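Core protein VP4 (Bluetongue virus, PDB 2JHP) caps viral messenger RNA, carrying guanylyltransferase and methyltransferase activities in one multidomain enzyme of the inner core. Local coordinates at residues R122-S135 with E138-G152. Sequence-based numbering, arbitrary orientation.
Sequences RNYAFKMAIEFHGS and ETLNDANPRLHKIYG. With SAH (S-adenosyl-L-homocysteine), chain B; GUN (guanine), chain D.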
ATOM      1  N   ARG A 122       3.193   3.533  -4.411  1.00 12.83           N
ATOM      2  CA  ARG A 122       4.090   3.366  -3.288  1.00 18.40           C
ATOM      3  C   ARG A 122       5.543   3.430  -3.731  1.00 17.48           C
ATOM      4  O   ARG A 122       6.399   3.916  -2.985  1.00 14.86           O
ATOM      5  CB  ARG A 122       3.821   2.064  -2.547  1.00 19.45           C
ATOM      6  CG  ARG A 122       4.239   2.119  -1.072  1.00 15.54           C
ATOM      7  CD  ARG A 122       3.931   0.840  -0.294  1.00 25.97           C
ATOM      8  NE  ARG A 122       2.502   0.547  -0.314  1.00  6.02           N
ATOM      9  CZ  ARG A 122       1.941  -0.313  -1.150  1.00 18.74           C
ATOM     10  NH1 ARG A 122       2.705  -0.961  -2.014  1.00  8.07           N
ATOM     11  NH2 ARG A 122       0.629  -0.510  -1.121  1.00  8.65           N
ATOM     12  N   ASN A 123       5.826   2.949  -4.941  1.00 12.22           N
ATOM     13  CA  ASN A 123       7.184   2.992  -5.456  1.00 15.40           C
ATOM     14  C   ASN A 123       7.624   4.404  -5.703  1.00 -8.64           C
ATOM     15  O   ASN A 123       8.708   4.753  -5.333  1.00 12.86           O
ATOM     16  CB  ASN A 123       7.359   2.090  -6.676  1.00 18.43           C
ATOM     17  CG  ASN A 123       7.208   0.598  -6.329  1.00 80.94           C
ATOM     18  OD1 ASN A 123       7.125   0.206  -5.154  1.00 28.20           O
ATOM     19  ND2 ASN A 123       7.164  -0.236  -7.360  1.00 24.90           N
ATOM     20  N   TYR A 124       6.749   5.229  -6.258  1.00 19.47           N
ATOM     21  CA  TYR A 124       7.027   6.661  -6.393  1.00 13.05           C
ATOM     22  C   TYR A 124       7.358   7.253  -5.016  1.00 14.09           C
ATOM     23  O   TYR A 124       8.310   8.048  -4.877  1.00 12.86           O
ATOM     24  CB  TYR A 124       5.844   7.399  -7.042  1.00 13.26           C
ATOM     25  CG  TYR A 124       5.876   8.914  -6.880  1.00 29.51           C
ATOM     26  CD1 TYR A 124       6.635   9.716  -7.740  1.00 28.85           C
ATOM     27  CD2 TYR A 124       5.144   9.547  -5.864  1.00 10.92           C
ATOM     28  CE1 TYR A 124       6.663  11.102  -7.598  1.00 19.08           C
ATOM     29  CE2 TYR A 124       5.168  10.942  -5.709  1.00 20.86           C
ATOM     30  CZ  TYR A 124       5.932  11.713  -6.579  1.00 11.94           C
ATOM     31  OH  TYR A 124       5.970  13.093  -6.428  1.00 28.21           O
ATOM     32  N   ALA A 125       6.578   6.837  -4.013  1.00 15.69           N
ATOM     33  CA  ALA A 125       6.722   7.326  -2.643  1.00 11.76           C
ATOM     34  C   ALA A 125       8.030   6.902  -1.972  1.00 25.53           C
ATOM     35  O   ALA A 125       8.553   7.644  -1.137  1.00 20.19           O
ATOM     36  CB  ALA A 125       5.521   6.928  -1.779  1.00 11.62           C
ATOM     37  N   PHE A 126       8.556   5.730  -2.329  1.00 21.18           N
ATOM     38  CA  PHE A 126       9.833   5.283  -1.768  1.00 20.30           C
ATOM     39  C   PHE A 126      10.974   6.088  -2.379  1.00 18.77           C
ATOM     40  O   PHE A 126      12.030   6.252  -1.757  1.00 18.04           O
ATOM     41  CB  PHE A 126      10.061   3.785  -1.983  1.00 14.65           C
ATOM     42  CG  PHE A 126       9.316   2.911  -1.017  1.00  9.55           C
ATOM     43  CD1 PHE A 126       8.339   2.020  -1.466  1.00 10.33           C
ATOM     44  CD2 PHE A 126       9.588   2.968   0.357  1.00 12.95           C
ATOM     45  CE1 PHE A 126       7.641   1.198  -0.561  1.00 11.70           C
ATOM     46  CE2 PHE A 126       8.893   2.146   1.269  1.00 15.22           C
ATOM     47  CZ  PHE A 126       7.915   1.264   0.802  1.00 22.27           C
ATOM     48  N   LYS A 127      10.749   6.591  -3.591  1.00 18.97           N
ATOM     49  CA  LYS A 127      11.734   7.424  -4.282  1.00 17.71           C
ATOM     50  C   LYS A 127      11.743   8.839  -3.724  1.00 16.68           C
ATOM     51  O   LYS A 127      12.785   9.493  -3.712  1.00 16.36           O
ATOM     52  CB  LYS A 127      11.478   7.463  -5.796  1.00 17.07           C
ATOM     53  CG  LYS A 127      11.622   6.117  -6.505  1.00 37.19           C
ATOM     54  CD  LYS A 127      13.009   5.529  -6.276  1.00 20.41           C
ATOM     55  CE  LYS A 127      13.141   4.122  -6.827  1.00 28.76           C
ATOM     56  NZ  LYS A 127      14.338   3.434  -6.243  1.00 38.02           N
ATOM     57  N   MET A 128      10.591   9.297  -3.239  1.00 13.04           N
ATOM     58  CA  MET A 128      10.438  10.693  -2.848  1.00 15.29           C
ATOM     59  C   MET A 128      10.255  10.955  -1.349  1.00 20.24           C
ATOM     60  O   MET A 128      10.239  12.111  -0.935  1.00 21.25           O
ATOM     61  CB  MET A 128       9.301  11.350  -3.638  1.00 19.87           C
ATOM     62  CG  MET A 128       9.413  11.234  -5.149  1.00 25.93           C
ATOM     63  SD  MET A 128      10.785  12.167  -5.833  1.00 21.34           S
ATOM     64  CE  MET A 128      10.541  11.888  -7.579  1.00 31.08           C
ATOM     65  N   ALA A 129      10.129   9.918  -0.525  1.00 16.63           N
ATOM     66  CA  ALA A 129       9.840  10.157   0.899  1.00 26.33           C
ATOM     67  C   ALA A 129      10.701   9.379   1.893  1.00 16.56           C
ATOM     68  O   ALA A 129      11.257   8.329   1.569  1.00 24.49           O
ATOM     69  CB  ALA A 129       8.338   9.955   1.199  1.00 14.77           C
ATOM     70  N   ILE A 130      10.817   9.929   3.098  1.00 20.49           N
ATOM     71  CA  ILE A 130      11.437   9.237   4.221  1.00 24.77           C
ATOM     72  C   ILE A 130      10.343   8.621   5.102  1.00 37.16           C
ATOM     73  O   ILE A 130      10.420   7.449   5.437  1.00 17.73           O
ATOM     74  CB  ILE A 130      12.421  10.162   5.039  1.00 20.05           C
ATOM     75  CG1 ILE A 130      13.810  10.228   4.382  1.00 10.23           C
ATOM     76  CG2 ILE A 130      12.602   9.674   6.465  1.00 73.47           C
ATOM     77  CD1 ILE A 130      13.856  11.034   3.120  1.00 19.56           C
ATOM     78  N   GLU A 131       9.322   9.406   5.448  1.00 11.16           N
ATOM     79  CA  GLU A 131       8.270   8.968   6.371  1.00 17.87           C
ATOM     80  C   GLU A 131       7.066   8.312   5.669  1.00 19.92           C
ATOM     81  O   GLU A 131       6.582   8.822   4.644  1.00 21.29           O
ATOM     82  CB  GLU A 131       7.767  10.145   7.208  1.00 13.73           C
ATOM     83  CG  GLU A 131       8.802  10.818   8.088  1.00 11.31           C
ATOM     84  CD  GLU A 131       8.177  11.637   9.205  1.00 87.25           C
ATOM     85  OE1 GLU A 131       6.950  11.848   9.181  1.00 24.34           O
ATOM     86  OE2 GLU A 131       8.909  12.066  10.116  1.00 29.00           O
ATOM     87  N   PHE A 132       6.593   7.191   6.228  1.00 11.92           N
ATOM     88  CA  PHE A 132       5.390   6.500   5.742  1.00 11.52           C
ATOM     89  C   PHE A 132       4.378   6.303   6.855  1.00 16.02           C
ATOM     90  O   PHE A 132       4.686   5.702   7.883  1.00 19.27           O
ATOM     91  CB  PHE A 132       5.736   5.170   5.106  1.00-12.34           C
ATOM     92  CG  PHE A 132       6.437   5.314   3.817  1.00 25.46           C
ATOM     93  CD1 PHE A 132       7.775   5.715   3.778  1.00 17.82           C
ATOM     94  CD2 PHE A 132       5.767   5.074   2.619  1.00 21.10           C
ATOM     95  CE1 PHE A 132       8.435   5.863   2.565  1.00 14.88           C
ATOM     96  CE2 PHE A 132       6.416   5.223   1.397  1.00  9.00           C
ATOM     97  CZ  PHE A 132       7.752   5.619   1.370  1.00 20.30           C
ATOM     98  N   HIS A 133       3.172   6.829   6.652  1.00 14.14           N
ATOM     99  CA  HIS A 133       2.117   6.710   7.652  1.00 22.62           C
ATOM    100  C   HIS A 133       1.003   5.745   7.240  1.00 11.88           C
ATOM    101  O   HIS A 133       0.850   5.423   6.061  1.00 15.92           O
ATOM    102  CB  HIS A 133       1.598   8.092   8.036  1.00  9.48           C
ATOM    103  CG  HIS A 133       2.649   8.966   8.651  1.00 13.77           C
ATOM    104  ND1 HIS A 133       2.843   9.053  10.013  1.00  9.01           N
ATOM    105  CD2 HIS A 133       3.592   9.759   8.087  1.00 -5.03           C
ATOM    106  CE1 HIS A 133       3.848   9.873  10.263  1.00 11.21           C
ATOM    107  NE2 HIS A 133       4.320  10.316   9.112  1.00 10.02           N
ATOM    108  N   GLY A 134       0.262   5.265   8.240  1.00 17.38           N
ATOM    109  CA  GLY A 134      -0.758   4.221   8.085  1.00 15.42           C
ATOM    110  C   GLY A 134      -0.183   2.923   7.535  1.00 10.32           C
ATOM    111  O   GLY A 134      -0.829   2.237   6.739  1.00 19.97           O
ATOM    112  N   SER A 135       1.033   2.584   7.952  1.00 18.42           N
ATOM    113  CA  SER A 135       1.775   1.524   7.269  1.00 10.93           C
ATOM    114  C   SER A 135       1.400   0.183   7.819  1.00 10.44           C
ATOM    115  O   SER A 135       0.890   0.091   8.917  1.00 11.29           O
ATOM    116  CB  SER A 135       3.290   1.719   7.397  1.00 15.60           C
ATOM    117  OG  SER A 135       3.711   2.968   6.881  1.00 18.10           O
ATOM    118  N   GLU A 138       3.016  -4.493   3.990  1.00 15.02           N
ATOM    119  CA  GLU A 138       3.330  -4.123   2.591  1.00 16.32           C
ATOM    120  C   GLU A 138       4.389  -3.014   2.466  1.00 22.48           C
ATOM    121  O   GLU A 138       5.186  -3.018   1.526  1.00 15.78           O
ATOM    122  CB  GLU A 138       2.076  -3.737   1.801  1.00 11.57           C
ATOM    123  CG  GLU A 138       1.677  -2.272   1.930  1.00 22.44           C
ATOM    124  CD  GLU A 138       1.111  -1.948   3.297  1.00 12.60           C
ATOM    125  OE1 GLU A 138       0.106  -2.580   3.675  1.00 28.80           O
ATOM    126  OE2 GLU A 138       1.659  -1.071   3.993  1.00 54.71           O
ATOM    127  N   THR A 139       4.396  -2.083   3.419  1.00 19.57           N
ATOM    128  CA  THR A 139       5.357  -0.994   3.397  1.00 18.65           C
ATOM    129  C   THR A 139       6.715  -1.444   3.918  1.00 11.49           C
ATOM    130  O   THR A 139       7.736  -1.177   3.283  1.00 16.31           O
ATOM    131  CB  THR A 139       4.857   0.240   4.158  1.00 12.89           C
ATOM    132  OG1 THR A 139       3.574   0.606   3.647  1.00 18.24           O
ATOM    133  CG2 THR A 139       5.808   1.414   3.946  1.00 12.88           C
ATOM    134  N   LEU A 140       6.715  -2.134   5.057  1.00 14.10           N
ATOM    135  CA  LEU A 140       7.936  -2.711   5.623  1.00 14.56           C
ATOM    136  C   LEU A 140       8.680  -3.565   4.596  1.00 27.33           C
ATOM    137  O   LEU A 140       9.893  -3.432   4.421  1.00 17.69           O
ATOM    138  CB  LEU A 140       7.615  -3.560   6.865  1.00 12.21           C
ATOM    139  CG  LEU A 140       7.132  -2.868   8.136  1.00 20.16           C
ATOM    140  CD1 LEU A 140       6.775  -3.885   9.172  1.00  6.55           C
ATOM    141  CD2 LEU A 140       8.221  -1.943   8.686  1.00-11.41           C
ATOM    142  N   ASN A 141       7.936  -4.429   3.915  1.00  9.61           N
ATOM    143  CA  ASN A 141       8.486  -5.321   2.898  1.00 12.62           C
ATOM    144  C   ASN A 141       9.304  -4.665   1.792  1.00 11.84           C
ATOM    145  O   ASN A 141      10.250  -5.269   1.294  1.00 15.12           O
ATOM    146  CB  ASN A 141       7.373  -6.157   2.274  1.00 13.57           C
ATOM    147  CG  ASN A 141       6.971  -7.315   3.136  1.00  6.68           C
ATOM    148  OD1 ASN A 141       7.604  -7.596   4.153  1.00 17.56           O
ATOM    149  ND2 ASN A 141       5.907  -7.995   2.745  1.00 23.82           N
ATOM    150  N   ASP A 142       8.952  -3.445   1.403  1.00 18.65           N
ATOM    151  CA  ASP A 142       9.680  -2.779   0.326  1.00 54.60           C
ATOM    152  C   ASP A 142      10.539  -1.600   0.800  1.00 29.14           C
ATOM    153  O   ASP A 142      11.042  -0.826  -0.018  1.00 25.64           O
ATOM    154  CB  ASP A 142       8.717  -2.358  -0.792  1.00 29.35           C
ATOM    155  CG  ASP A 142       8.003  -3.541  -1.437  1.00 32.31           C
ATOM    156  OD1 ASP A 142       8.669  -4.535  -1.767  1.00  8.22           O
ATOM    157  OD2 ASP A 142       6.765  -3.482  -1.620  1.00 15.68           O
ATOM    158  N   ALA A 143      10.722  -1.486   2.116  1.00 20.57           N
ATOM    159  CA  ALA A 143      11.400  -0.330   2.728  1.00  9.41           C
ATOM    160  C   ALA A 143      12.853  -0.599   3.050  1.00 13.02           C
ATOM    161  O   ALA A 143      13.196  -1.690   3.503  1.00 19.32           O
ATOM    162  CB  ALA A 143      10.672   0.115   3.994  1.00 15.12           C
ATOM    163  N   ASN A 144      13.699   0.402   2.820  1.00 17.22           N
ATOM    164  CA  ASN A 144      15.088   0.391   3.266  1.00 14.89           C
ATOM    165  C   ASN A 144      15.096   0.851   4.706  1.00 20.78           C
ATOM    166  O   ASN A 144      14.928   2.030   4.976  1.00 14.53           O
ATOM    167  CB  ASN A 144      15.917   1.334   2.398  1.00  8.57           C
ATOM    168  CG  ASN A 144      17.381   1.422   2.840  1.00-10.44           C
ATOM    169  OD1 ASN A 144      17.789   0.867   3.876  1.00 11.75           O
ATOM    170  ND2 ASN A 144      18.182   2.128   2.043  1.00 30.27           N
ATOM    171  N   PRO A 145      15.249  -0.089   5.650  1.00 17.05           N
ATOM    172  CA  PRO A 145      15.029   0.273   7.060  1.00 15.12           C
ATOM    173  C   PRO A 145      16.071   1.247   7.586  1.00 18.87           C
ATOM    174  O   PRO A 145      15.898   1.811   8.666  1.00 15.65           O
ATOM    175  CB  PRO A 145      15.115  -1.071   7.790  1.00 17.53           C
ATOM    176  CG  PRO A 145      15.882  -1.961   6.887  1.00  7.57           C
ATOM    177  CD  PRO A 145      15.599  -1.515   5.487  1.00  8.47           C
ATOM    178  N   ARG A 146      17.134   1.441   6.806  1.00 11.87           N
ATOM    179  CA  ARG A 146      18.222   2.349   7.155  1.00 19.75           C
ATOM    180  C   ARG A 146      17.980   3.775   6.650  1.00  9.11           C
ATOM    181  O   ARG A 146      18.765   4.676   6.935  1.00 16.18           O
ATOM    182  CB  ARG A 146      19.554   1.818   6.609  1.00 11.90           C
ATOM    183  CG  ARG A 146      20.157   0.653   7.385  1.00 39.64           C
ATOM    184  CD  ARG A 146      21.563   0.312   6.880  1.00 31.29           C
ATOM    185  NE  ARG A 146      22.373   1.511   6.618  1.00 34.64           N
ATOM    186  CZ  ARG A 146      23.303   2.014   7.437  1.00 10.64           C
ATOM    187  NH1 ARG A 146      23.581   1.434   8.603  1.00 41.01           N
ATOM    188  NH2 ARG A 146      23.958   3.111   7.083  1.00 46.58           N
ATOM    189  N   LEU A 147      16.897   3.976   5.903  1.00 17.02           N
ATOM    190  CA  LEU A 147      16.555   5.283   5.365  1.00  6.76           C
ATOM    191  C   LEU A 147      15.116   5.680   5.680  1.00 13.64           C
ATOM    192  O   LEU A 147      14.873   6.714   6.299  1.00 20.97           O
ATOM    193  CB  LEU A 147      16.746   5.288   3.857  1.00 10.31           C
ATOM    194  CG  LEU A 147      16.595   6.644   3.151  1.00 12.15           C
ATOM    195  CD1 LEU A 147      17.849   7.462   3.313  1.00  8.10           C
ATOM    196  CD2 LEU A 147      16.318   6.410   1.694  1.00  4.78           C
ATOM    197  N   HIS A 148      14.166   4.860   5.236  1.00 14.63           N
ATOM    198  CA  HIS A 148      12.751   5.112   5.464  1.00 22.34           C
ATOM    199  C   HIS A 148      12.367   4.917   6.931  1.00 16.54           C
ATOM    200  O   HIS A 148      12.920   4.062   7.617  1.00 12.76           O
ATOM    201  CB  HIS A 148      11.895   4.207   4.579  1.00 20.85           C
ATOM    202  CG  HIS A 148      12.279   4.238   3.130  1.00  2.79           C
ATOM    203  ND1 HIS A 148      11.766   5.159   2.240  1.00 24.73           N
ATOM    204  CD2 HIS A 148      13.132   3.461   2.417  1.00 19.22           C
ATOM    205  CE1 HIS A 148      12.283   4.943   1.045  1.00  1.82           C
ATOM    206  NE2 HIS A 148      13.116   3.922   1.125  1.00 28.71           N
ATOM    207  N   LYS A 149      11.424   5.740   7.385  1.00 13.41           N
ATOM    208  CA  LYS A 149      10.824   5.663   8.708  1.00  9.04           C
ATOM    209  C   LYS A 149       9.363   5.270   8.516  1.00  7.02           C
ATOM    210  O   LYS A 149       8.590   6.001   7.885  1.00 10.76           O
ATOM    211  CB  LYS A 149      10.922   7.015   9.429  1.00 11.36           C
ATOM    212  CG  LYS A 149      12.346   7.581   9.589  1.00 14.65           C
ATOM    213  CD  LYS A 149      13.203   6.725  10.507  1.00 15.09           C
ATOM    214  CE  LYS A 149      14.681   7.053  10.348  1.00106.72           C
ATOM    215  NZ  LYS A 149      15.556   5.924  10.798  1.00 25.98           N
ATOM    216  N   ILE A 150       9.000   4.097   9.035  1.00 18.33           N
ATOM    217  CA  ILE A 150       7.690   3.501   8.784  1.00 45.03           C
ATOM    218  C   ILE A 150       6.788   3.574  10.017  1.00 34.96           C
ATOM    219  O   ILE A 150       7.063   2.937  11.042  1.00 11.57           O
ATOM    220  CB  ILE A 150       7.824   2.026   8.319  1.00 69.74           C
ATOM    221  CG1 ILE A 150       8.776   1.879   7.115  1.00 29.80           C
ATOM    222  CG2 ILE A 150       6.455   1.410   8.070  1.00 34.22           C
ATOM    223  CD1 ILE A 150       8.512   2.799   5.904  1.00  7.60           C
ATOM    224  N   TYR A 151       5.715   4.354   9.895  1.00 13.97           N
ATOM    225  CA  TYR A 151       4.730   4.552  10.951  1.00 11.56           C
ATOM    226  C   TYR A 151       3.364   4.012  10.571  1.00 15.82           C
ATOM    227  O   TYR A 151       3.043   3.808   9.394  1.00 13.11           O
ATOM    228  CB  TYR A 151       4.549   6.033  11.255  1.00 16.81           C
ATOM    229  CG  TYR A 151       5.822   6.797  11.546  1.00-11.14           C
ATOM    230  CD1 TYR A 151       6.383   7.654  10.590  1.00 25.36           C
ATOM    231  CD2 TYR A 151       6.460   6.695  12.783  1.00 20.56           C
ATOM    232  CE1 TYR A 151       7.547   8.376  10.858  1.00 11.04           C
ATOM    233  CE2 TYR A 151       7.634   7.429  13.042  1.00-12.07           C
ATOM    234  CZ  TYR A 151       8.156   8.251  12.077  1.00 32.49           C
ATOM    235  OH  TYR A 151       9.294   8.940  12.361  1.00 11.09           O
ATOM    236  N   GLY A 152       2.548   3.817  11.597  1.00  4.85           N
ATOM    237  CA  GLY A 152       1.198   3.286  11.444  1.00 -8.23           C
ATOM    238  C   GLY A 152       0.547   3.010  12.783  1.00  7.78           C
ATOM    239  O   GLY A 152       1.096   3.337  13.843  1.00 17.79           O
TER
HETATM  240  N   SAH B1645      -0.462   2.580   3.871  1.00 34.62           N
HETATM  241  CA  SAH B1645      -0.420   1.145   3.448  1.00 17.59           C
HETATM  242  CB  SAH B1645      -1.512   0.259   4.056  1.00 14.75           C
HETATM  243  CG  SAH B1645      -2.828   0.867   4.502  1.00 48.60           C
HETATM  244  SD  SAH B1645      -3.776  -0.327   5.485  1.00 14.02           S
HETATM  245  C   SAH B1645      -0.366   0.977   1.938  1.00 19.67           C
HETATM  246  O   SAH B1645       0.353   1.710   1.253  1.00 20.34           O
HETATM  247  OXT SAH B1645      -1.005   0.090   1.373  1.00 46.07           O
HETATM  248  C5' SAH B1645      -4.379   1.020   6.543  1.00 -6.02           C
HETATM  249  C4' SAH B1645      -3.676   1.077   7.889  1.00  4.74           C
HETATM  250  O4' SAH B1645      -3.592   2.410   8.354  1.00  7.70           O
HETATM  251  C3' SAH B1645      -4.403   0.273   8.963  1.00  0.69           C
HETATM  252  O3' SAH B1645      -3.406  -0.418   9.698  1.00 -7.14           O
HETATM  253  C2' SAH B1645      -5.045   1.325   9.855  1.00 -0.27           C
HETATM  254  O2' SAH B1645      -5.102   0.942  11.203  1.00 10.14           O
HETATM  255  C1' SAH B1645      -4.085   2.502   9.686  1.00 -1.73           C
HETATM  256  N9  SAH B1645      -4.714   3.811   9.974  1.00 14.19           N
HETATM  257  C8  SAH B1645      -6.001   4.205   9.687  1.00 -2.81           C
HETATM  258  N7  SAH B1645      -6.173   5.479  10.125  1.00 19.58           N
HETATM  259  C5  SAH B1645      -5.018   5.907  10.688  1.00 -6.33           C
HETATM  260  C6  SAH B1645      -4.635   7.113  11.280  1.00 10.97           C
HETATM  261  N6  SAH B1645      -5.498   8.123  11.366  1.00  9.62           N
HETATM  262  N1  SAH B1645      -3.351   7.266  11.770  1.00  5.85           N
HETATM  263  C2  SAH B1645      -2.445   6.224  11.673  1.00 18.83           C
HETATM  264  N3  SAH B1645      -2.820   5.027  11.086  1.00  8.90           N
HETATM  265  C4  SAH B1645      -4.087   4.866  10.600  1.00 -4.23           C
HETATM  266  N9  GUN D1647       3.325 -10.956   6.269  1.00 27.86           N
HETATM  267  C8  GUN D1647       3.467 -10.354   5.084  1.00 88.23           C
HETATM  268  N7  GUN D1647       4.763 -10.158   4.835  1.00 42.40           N
HETATM  269  C5  GUN D1647       5.453 -10.641   5.862  1.00 30.15           C
HETATM  270  C6  GUN D1647       6.818 -10.707   6.131  1.00 41.97           C
HETATM  271  O6  GUN D1647       7.638 -10.259   5.327  1.00 30.11           O
HETATM  272  N1  GUN D1647       7.233 -11.299   7.336  1.00 19.21           N
HETATM  273  C2  GUN D1647       6.244 -11.792   8.221  1.00 50.09           C
HETATM  274  N2  GUN D1647       6.605 -12.346   9.364  1.00 30.84           N
HETATM  275  N3  GUN D1647       4.933 -11.717   7.929  1.00 19.65           N
HETATM  276  C4  GUN D1647       4.532 -11.154   6.777  1.00 42.87           C
HETATM  277  O   HOH W   1       5.676  -1.179  -2.787  1.00 18.34           O
HETATM  278  O   HOH W   2       2.893   3.154   3.933  1.00 13.29           O
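Strands 131-132 and 149-152 run parallel, Glu131 paired with Lys149 and Phe132 with Ile150. Helix 137-141 joins them in a beta-alpha-beta unit of a Rossmann-like methyltransferase fold. Lys149 N bonds to Ile130 O, Phe132 N to Lys149 O, and Tyr151 N to Phe132 O. Beyond this ladder Tyr151 O accepts two bonds, from Ser135 N at 2.8 Å and from Ser135 OG at 2.7 Å.

Phe126, Phe132 and His148 form an aromatic cluster between helix 114-128 and the sheet. The Phe126 edge, led by CD2, points into the face of His148, with the planes at 87°. Asp142 O sits over the centre of one Phe126 face, and Phe132 CE2 lies over the other, toward the rim. His148 ND1 gives a weak bond to Ala129 O. Thr139 OG1 lies beside the backbone N (chi1 -54°), which turns CG2 to both phenylalanines, 3.8 Å from Phe126 CZ and 3.9 Å from Phe132 CD2.

On the other side of the sheet, the rings of His133 and Tyr151 are nearly parallel, at 19°, but slid apart. Glu131 OE1 accepts from His133 NE2 at 3.0 Å, which limits rotation of the imidazole.

The strand ends and helix 137-141 border the S-adenosylhomocysteine site. Gly134 O accepts from the ligand amino group. Gly134 has a positive phi, which favours glycine. Glu138 CG lies over one face of the Arg122 guanidinium. Arg122 NE donates in plane to ligand O at 2.9 Å, and Arg122 NH2 donates to OXT of the same carboxylate at 3.0 Å.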